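Local coordinates for protein kinase containing Z-DNA binding domains (Danio rerio, PDB 4LB6) that binds left-handed Z-DNA through its N-terminal Zalpha domain and probably phosphorylates the translation initiation factor eIF2alpha through its kinase domain, at residues M14-Y19 with K33-E38; K53-T58 with P65-V70. All blocks are in the same frame, centred on the assembly; numbering follows the deposited sequence.

Contact 1 (M14-Y19 with K33-E38). With nucleotides of chain B.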
loop_
_atom_site.group_PDB
_atom_site.type_symbol
_atom_site.label_atom_id
_atom_site.label_comp_id
_atom_site.label_asym_id
_atom_site.label_seq_id
_atom_site.Cartn_x
_atom_site.Cartn_y
_atom_site.Cartn_z
ATOM N N MET A 14 12.200 1.415 -24.301
ATOM C CA MET A 14 13.661 1.515 -24.256
ATOM C C MET A 14 14.134 1.877 -22.850
ATOM O O MET A 14 15.124 1.311 -22.334
ATOM C CB MET A 14 14.161 2.554 -25.279
ATOM C CG MET A 14 15.625 2.926 -25.080
ATOM S SD MET A 14 16.162 4.098 -26.335
ATOM C CE MET A 14 15.536 3.306 -27.810
ATOM N N ARG A 15 13.437 2.825 -22.229
ATOM C CA ARG A 15 13.832 3.285 -20.894
ATOM C C ARG A 15 13.663 2.184 -19.812
ATOM O O ARG A 15 14.487 2.034 -18.912
ATOM C CB ARG A 15 13.074 4.571 -20.514
ATOM C CG ARG A 15 13.654 5.862 -21.219
ATOM C CD ARG A 15 12.802 7.122 -20.840
ATOM N NE ARG A 15 12.991 7.474 -19.426
ATOM C CZ ARG A 15 12.055 7.950 -18.583
ATOM N NH1 ARG A 15 10.786 8.151 -18.960
ATOM N NH2 ARG A 15 12.418 8.218 -17.334
ATOM N N ILE A 16 12.624 1.382 -19.950
ATOM C CA ILE A 16 12.432 0.257 -19.050
ATOM C C ILE A 16 13.533 -0.782 -19.230
ATOM O O ILE A 16 14.117 -1.267 -18.249
ATOM C CB ILE A 16 11.070 -0.415 -19.296
ATOM C CG1 ILE A 16 9.978 0.561 -18.813
ATOM C CG2 ILE A 16 10.961 -1.756 -18.451
ATOM C CD1 ILE A 16 8.489 0.202 -19.222
ATOM N N CYS A 17 13.835 -1.094 -20.485
ATOM C CA CYS A 17 14.807 -2.130 -20.743
ATOM C C CYS A 17 16.176 -1.634 -20.313
ATOM O O CYS A 17 17.033 -2.404 -19.870
ATOM C CB CYS A 17 14.835 -2.492 -22.223
ATOM S SG CYS A 17 13.372 -3.506 -22.670
ATOM N N ASP A 18 16.385 -0.342 -20.460
ATOM C CA ASP A 18 17.686 0.211 -20.079
ATOM C C ASP A 18 17.864 0.172 -18.550
ATOM O O ASP A 18 18.945 -0.083 -18.035
ATOM C CB ASP A 18 17.788 1.628 -20.603
ATOM C CG ASP A 18 19.105 2.279 -20.266
ATOM O OD1 ASP A 18 20.121 2.026 -20.943
ATOM O OD2 ASP A 18 19.090 3.066 -19.303
ATOM N N TYR A 19 16.778 0.436 -17.833
ATOM C CA TYR A 19 16.790 0.266 -16.384
ATOM C C TYR A 19 17.175 -1.179 -15.971
ATOM O O TYR A 19 18.083 -1.407 -15.115
ATOM C CB TYR A 19 15.431 0.704 -15.779
ATOM C CG TYR A 19 15.453 0.642 -14.268
ATOM C CD1 TYR A 19 15.240 -0.547 -13.616
ATOM C CD2 TYR A 19 15.770 1.752 -13.513
ATOM C CE1 TYR A 19 15.322 -0.628 -12.245
ATOM C CE2 TYR A 19 15.815 1.673 -12.107
ATOM C CZ TYR A 19 15.617 0.480 -11.512
ATOM O OH TYR A 19 15.685 0.344 -10.119
ATOM N N LYS A 33 9.463 4.481 -10.111
ATOM C CA LYS A 33 9.899 5.630 -9.345
ATOM C C LYS A 33 11.122 6.271 -9.993
ATOM O O LYS A 33 11.250 7.490 -9.969
ATOM C CB LYS A 33 10.216 5.268 -7.881
ATOM C CG LYS A 33 9.022 4.698 -7.136
ATOM C CD LYS A 33 9.394 4.263 -5.663
ATOM C CE LYS A 33 8.222 3.501 -5.065
ATOM N NZ LYS A 33 8.515 3.067 -3.656
ATOM N N GLU A 34 12.027 5.466 -10.549
ATOM C CA GLU A 34 13.237 6.025 -11.156
ATOM C C GLU A 34 12.865 6.732 -12.447
ATOM O O GLU A 34 13.326 7.835 -12.709
ATOM C CB GLU A 34 14.271 4.937 -11.425
ATOM C CG GLU A 34 15.463 5.383 -12.292
ATOM C CD GLU A 34 16.784 5.175 -11.601
ATOM O OE1 GLU A 34 16.783 4.949 -10.363
ATOM O OE2 GLU A 34 17.833 5.248 -12.291
ATOM N N LEU A 35 11.991 6.115 -13.227
ATOM C CA LEU A 35 11.615 6.642 -14.537
ATOM C C LEU A 35 10.556 7.748 -14.458
ATOM O O LEU A 35 10.247 8.394 -15.463
ATOM C CB LEU A 35 11.117 5.509 -15.438
ATOM C CG LEU A 35 12.119 4.381 -15.715
ATOM C CD1 LEU A 35 11.531 3.438 -16.741
ATOM C CD2 LEU A 35 13.479 4.932 -16.163
ATOM N N LYS A 36 9.974 7.932 -13.269
ATOM C CA LYS A 36 8.867 8.866 -13.082
ATOM C C LYS A 36 7.731 8.629 -14.062
ATOM O O LYS A 36 7.317 9.544 -14.758
ATOM C CB LYS A 36 9.368 10.331 -13.102
ATOM C CG LYS A 36 10.483 10.611 -12.123
ATOM C CD LYS A 36 10.965 12.058 -12.259
ATOM C CE LYS A 36 12.476 12.228 -12.057
ATOM N NZ LYS A 36 12.839 13.684 -12.010
ATOM N N LEU A 37 7.243 7.383 -14.126
ATOM C CA LEU A 37 6.080 7.011 -14.930
ATOM C C LEU A 37 5.013 6.405 -13.967
ATOM O O LEU A 37 5.318 6.106 -12.814
ATOM C CB LEU A 37 6.447 5.954 -15.959
ATOM C CG LEU A 37 7.556 6.439 -16.935
ATOM C CD1 LEU A 37 8.134 5.170 -17.611
ATOM C CD2 LEU A 37 6.961 7.416 -17.946
ATOM N N GLU A 38 3.770 6.244 -14.420
ATOM C CA GLU A 38 2.787 5.539 -13.578
ATOM C C GLU A 38 3.205 4.075 -13.523
ATOM O O GLU A 38 3.644 3.519 -14.516
ATOM C CB GLU A 38 1.360 5.638 -14.200
ATOM C CG GLU A 38 0.761 7.071 -14.206
ATOM C CD GLU A 38 0.090 7.448 -12.862
ATOM O OE1 GLU A 38 -0.257 6.556 -12.056
ATOM O OE2 GLU A 38 -0.086 8.649 -12.599
ATOM P P DC B 2 7.749 5.786 -1.195
ATOM O OP1 DC B 2 7.617 7.163 -0.575
ATOM O OP2 DC B 2 8.924 5.205 -1.956
ATOM O "O5'" DC B 2 7.174 4.642 -0.180
ATOM C "C5'" DC B 2 8.145 4.265 0.826
ATOM C "C4'" DC B 2 7.414 3.366 1.805
ATOM O "O4'" DC B 2 6.424 4.166 2.518
ATOM C "C3'" DC B 2 6.650 2.228 1.085
ATOM O "O3'" DC B 2 6.810 1.025 1.863
ATOM C "C2'" DC B 2 5.198 2.693 1.213
ATOM C "C1'" DC B 2 5.169 3.489 2.529
ATOM N N1 DC B 2 4.070 4.496 2.612
ATOM C C2 DC B 2 2.943 4.111 3.346
ATOM O O2 DC B 2 2.888 2.946 3.802
ATOM N N3 DC B 2 1.910 4.951 3.447
ATOM C C4 DC B 2 2.046 6.160 2.909
ATOM N N4 DC B 2 1.017 7.004 2.975
ATOM C C5 DC B 2 3.175 6.577 2.127
ATOM C C6 DC B 2 4.206 5.724 2.046
HETATM O O HOH W 1 9.618 10.121 -17.029
#
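Arg15 reaches from helix 10-23 to the C-terminal end of helix 28-35 and grips the carbonyl of Leu35, within the winged helix-turn-helix fold of the Zalpha domain. A bend at chi3 sets its NE off the line of the preceding carbons. Arg15 NH2 then donates to Leu35 O over 2.9 Å with an N-H...O angle of 153°, the donor somewhat tilted from the carbonyl plane. The Arg15 and Leu35 side chains run antiparallel past one another, with Leu35 CG over one face of the guanidinium. A cation at this helix end would be expected to interact favourably with the helix dipole. Leu37 extends the apolar surround, its CD2 lying 4.0 Å from Arg15 NH1. Ile16 follows, its CG1 meeting Leu35 CD1 at 3.9 Å with the two side chains nearly perpendicular; Ile16 also packs on His45 and Leu46 of helix 39-51. One turn on from Arg15, Tyr19 holds CG anti to the backbone N (chi1 -175°) and presents its ring edge to Glu34. Tyr19 CE2 lies 3.7 Å from Glu34 CD, and ring and carboxylate planes are 80° apart, while His23 stacks on the same tyrosine. On helix 28-35 the extended Lys33 leads to the DNA instead, where Lys33 NZ donates to OP2 of DC2 of chain B at 2.8 Å. Lys36, with a positive phi, ends the helical path just beyond Leu35. Beside that helix end, Arg15 NH1 donates to a water whose oxygen lies 3.0 Å away.

Contact 2 (K53-T58 with P65-V70); sequences KQVFKT and PVWNLV
Lys57 and Trp67 project together from one face of the antiparallel beta hairpin that forms the wing of this winged-helix domain, alongside each other in a non-hydrogen-bonded pair. Lys57 CG sits between the backbone N and the carbonyl carbon (chi1 85°), while Lys57 CB lies over the indole face, 3.5 Å from the six-membered-ring centroid of Trp67 and 8° off its normal, a CH-pi contact. Farther out on the lysine, Lys57 CD lies 3.6 Å from Trp67 CZ2, so aliphatic carbons cover the benzo ring while NZ continues to Gln50 OE1. Val55 approaches the same indole at a slant, its CG2 3.7 Å from Trp67 CE3. Phe56 and Asn68 run together on the other side of the sheet, ring and amide planes 25° apart. The Phe56 ring turns its edge to the backbone beyond, with Phe56 CE1 3.1 Å from Leu69 O.

Phe56 and Asn68 exchange two backbone bonds, the one from Phe56 N to Asn68 O measuring 2.9 Å; Thr58 and Val66 form a second such pair. A water donates to Phe56 O and, at 2.8 Å, to Val66 O. Pro65 packs against a DNA phosphate. Trp67 meets Tyr47 edge-to-face and touches Leu46, both of helix 39-51, whereas Val55 and Leu69 rest on Leu20 of helix 10-23.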
loop_
_atom_site.group_PDB
_atom_site.type_symbol
_atom_site.label_atom_id
_atom_site.label_comp_id
_atom_site.label_asym_id
_atom_site.label_seq_id
_atom_site.Cartn_x
_atom_site.Cartn_y
_atom_site.Cartn_z
ATOM N N LYS A 53 9.238 -11.589 -25.811
ATOM C CA LYS A 53 10.452 -12.282 -25.391
ATOM C C LYS A 53 11.643 -11.382 -25.168
ATOM O O LYS A 53 12.784 -11.815 -25.328
ATOM C CB LYS A 53 10.842 -13.396 -26.385
ATOM C CG LYS A 53 9.861 -14.545 -26.475
ATOM C CD LYS A 53 9.731 -15.363 -25.174
ATOM C CE LYS A 53 9.028 -16.714 -25.424
ATOM N NZ LYS A 53 8.237 -17.197 -24.218
ATOM N N GLN A 54 11.397 -10.135 -24.771
ATOM C CA GLN A 54 12.482 -9.216 -24.452
ATOM C C GLN A 54 12.815 -9.143 -22.937
ATOM O O GLN A 54 13.931 -8.851 -22.575
ATOM C CB GLN A 54 12.168 -7.829 -25.012
ATOM C CG GLN A 54 12.261 -7.771 -26.526
ATOM C CD GLN A 54 11.741 -6.463 -27.096
ATOM O OE1 GLN A 54 10.586 -6.386 -27.535
ATOM N NE2 GLN A 54 12.589 -5.422 -27.098
ATOM N N VAL A 55 11.842 -9.412 -22.067
ATOM C CA VAL A 55 12.074 -9.493 -20.632
ATOM C C VAL A 55 11.320 -10.715 -20.108
ATOM O O VAL A 55 10.454 -11.280 -20.792
ATOM C CB VAL A 55 11.523 -8.241 -19.847
ATOM C CG1 VAL A 55 12.102 -6.912 -20.441
ATOM C CG2 VAL A 55 9.993 -8.249 -19.866
ATOM N N PHE A 56 11.605 -11.112 -18.884
ATOM C CA PHE A 56 10.805 -12.203 -18.293
ATOM C C PHE A 56 10.598 -11.949 -16.837
ATOM O O PHE A 56 11.338 -11.203 -16.206
ATOM C CB PHE A 56 11.455 -13.576 -18.493
ATOM C CG PHE A 56 12.775 -13.731 -17.785
ATOM C CD1 PHE A 56 13.897 -13.123 -18.269
ATOM C CD2 PHE A 56 12.869 -14.465 -16.611
ATOM C CE1 PHE A 56 15.129 -13.266 -17.634
ATOM C CE2 PHE A 56 14.078 -14.606 -15.959
ATOM C CZ PHE A 56 15.218 -14.007 -16.481
ATOM N N LYS A 57 9.535 -12.524 -16.296
ATOM C CA LYS A 57 9.320 -12.357 -14.883
ATOM C C LYS A 57 9.377 -13.717 -14.223
ATOM O O LYS A 57 9.124 -14.742 -14.862
ATOM C CB LYS A 57 7.988 -11.675 -14.595
ATOM C CG LYS A 57 6.806 -12.589 -14.552
ATOM C CD LYS A 57 5.533 -11.820 -14.316
ATOM C CE LYS A 57 4.339 -12.765 -14.393
ATOM N NZ LYS A 57 4.333 -13.489 -15.708
ATOM N N THR A 58 9.735 -13.695 -12.946
ATOM C CA THR A 58 9.644 -14.839 -12.066
ATOM C C THR A 58 8.754 -14.420 -10.924
ATOM O O THR A 58 8.767 -13.262 -10.481
ATOM C CB THR A 58 10.991 -15.198 -11.484
ATOM O OG1 THR A 58 11.420 -14.116 -10.651
ATOM C CG2 THR A 58 12.008 -15.402 -12.604
ATOM N N PRO A 65 6.216 -9.647 -8.668
ATOM C CA PRO A 65 6.982 -10.270 -9.740
ATOM C C PRO A 65 8.297 -9.520 -9.855
ATOM O O PRO A 65 8.371 -8.334 -9.485
ATOM C CB PRO A 65 6.121 -10.038 -10.983
ATOM C CG PRO A 65 4.680 -9.878 -10.418
ATOM C CD PRO A 65 4.899 -9.162 -9.114
ATOM N N VAL A 66 9.324 -10.240 -10.276
ATOM C CA VAL A 66 10.624 -9.644 -10.483
ATOM C C VAL A 66 10.999 -9.806 -11.923
ATOM O O VAL A 66 10.938 -10.905 -12.486
ATOM C CB VAL A 66 11.680 -10.306 -9.554
ATOM C CG1 VAL A 66 13.044 -9.934 -9.989
ATOM C CG2 VAL A 66 11.435 -9.872 -8.073
ATOM N N TRP A 67 11.436 -8.706 -12.530
ATOM C CA TRP A 67 11.616 -8.651 -13.967
ATOM C C TRP A 67 13.100 -8.618 -14.308
ATOM O O TRP A 67 13.869 -8.065 -13.551
ATOM C CB TRP A 67 10.930 -7.396 -14.508
ATOM C CG TRP A 67 9.439 -7.458 -14.301
ATOM C CD1 TRP A 67 8.736 -6.998 -13.237
ATOM C CD2 TRP A 67 8.498 -8.037 -15.191
ATOM N NE1 TRP A 67 7.357 -7.240 -13.419
ATOM C CE2 TRP A 67 7.205 -7.912 -14.602
ATOM C CE3 TRP A 67 8.621 -8.673 -16.429
ATOM C CZ2 TRP A 67 6.039 -8.374 -15.240
ATOM C CZ3 TRP A 67 7.482 -9.138 -17.041
ATOM C CH2 TRP A 67 6.213 -8.990 -16.447
ATOM N N ASN A 68 13.474 -9.197 -15.441
ATOM C CA ASN A 68 14.825 -9.012 -15.959
ATOM C C ASN A 68 14.848 -9.153 -17.475
ATOM O O ASN A 68 13.886 -9.588 -18.090
ATOM C CB ASN A 68 15.768 -10.026 -15.309
ATOM C CG ASN A 68 17.217 -9.561 -15.317
ATOM O OD1 ASN A 68 17.541 -8.521 -15.897
ATOM N ND2 ASN A 68 18.096 -10.343 -14.697
ATOM N N LEU A 69 15.959 -8.776 -18.094
ATOM C CA LEU A 69 16.136 -8.998 -19.514
ATOM C C LEU A 69 16.306 -10.480 -19.839
ATOM O O LEU A 69 16.964 -11.215 -19.131
ATOM C CB LEU A 69 17.397 -8.238 -20.011
ATOM C CG LEU A 69 17.304 -6.713 -19.915
ATOM C CD1 LEU A 69 18.523 -6.072 -20.507
ATOM C CD2 LEU A 69 16.056 -6.189 -20.639
ATOM N N VAL A 70 15.702 -10.906 -20.928
ATOM C CA VAL A 70 15.972 -12.213 -21.485
ATOM C C VAL A 70 17.472 -12.260 -21.869
ATOM O O VAL A 70 17.997 -11.284 -22.396
ATOM C CB VAL A 70 15.052 -12.424 -22.715
ATOM C CG1 VAL A 70 15.480 -13.615 -23.528
ATOM C CG2 VAL A 70 13.573 -12.531 -22.269
HETATM O O HOH W 2 13.027 -12.098 -13.869
#

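From the N terminus, helix 10-23 supplies the first half of contact 1, and thirteen residues intervene before Lys33-Glu38, at the C-terminal end of helix 28-35, closes that link. Helix 39-51 follows and leads to Lys53-Thr58; a six-residue loop then brings Pro65-Val70 back to close contact 2. The two closures are in series, neither enclosing nor crossing the other. Their centres are about 14 Å apart, on opposite sides of the chain's centre, yet the edges meet: Cys17 O lies 4.0 Å from Leu69 CD2. Helix 10-23 therefore borders both helix 28-35 and the hairpin, and helix 39-51 also touches both contacts.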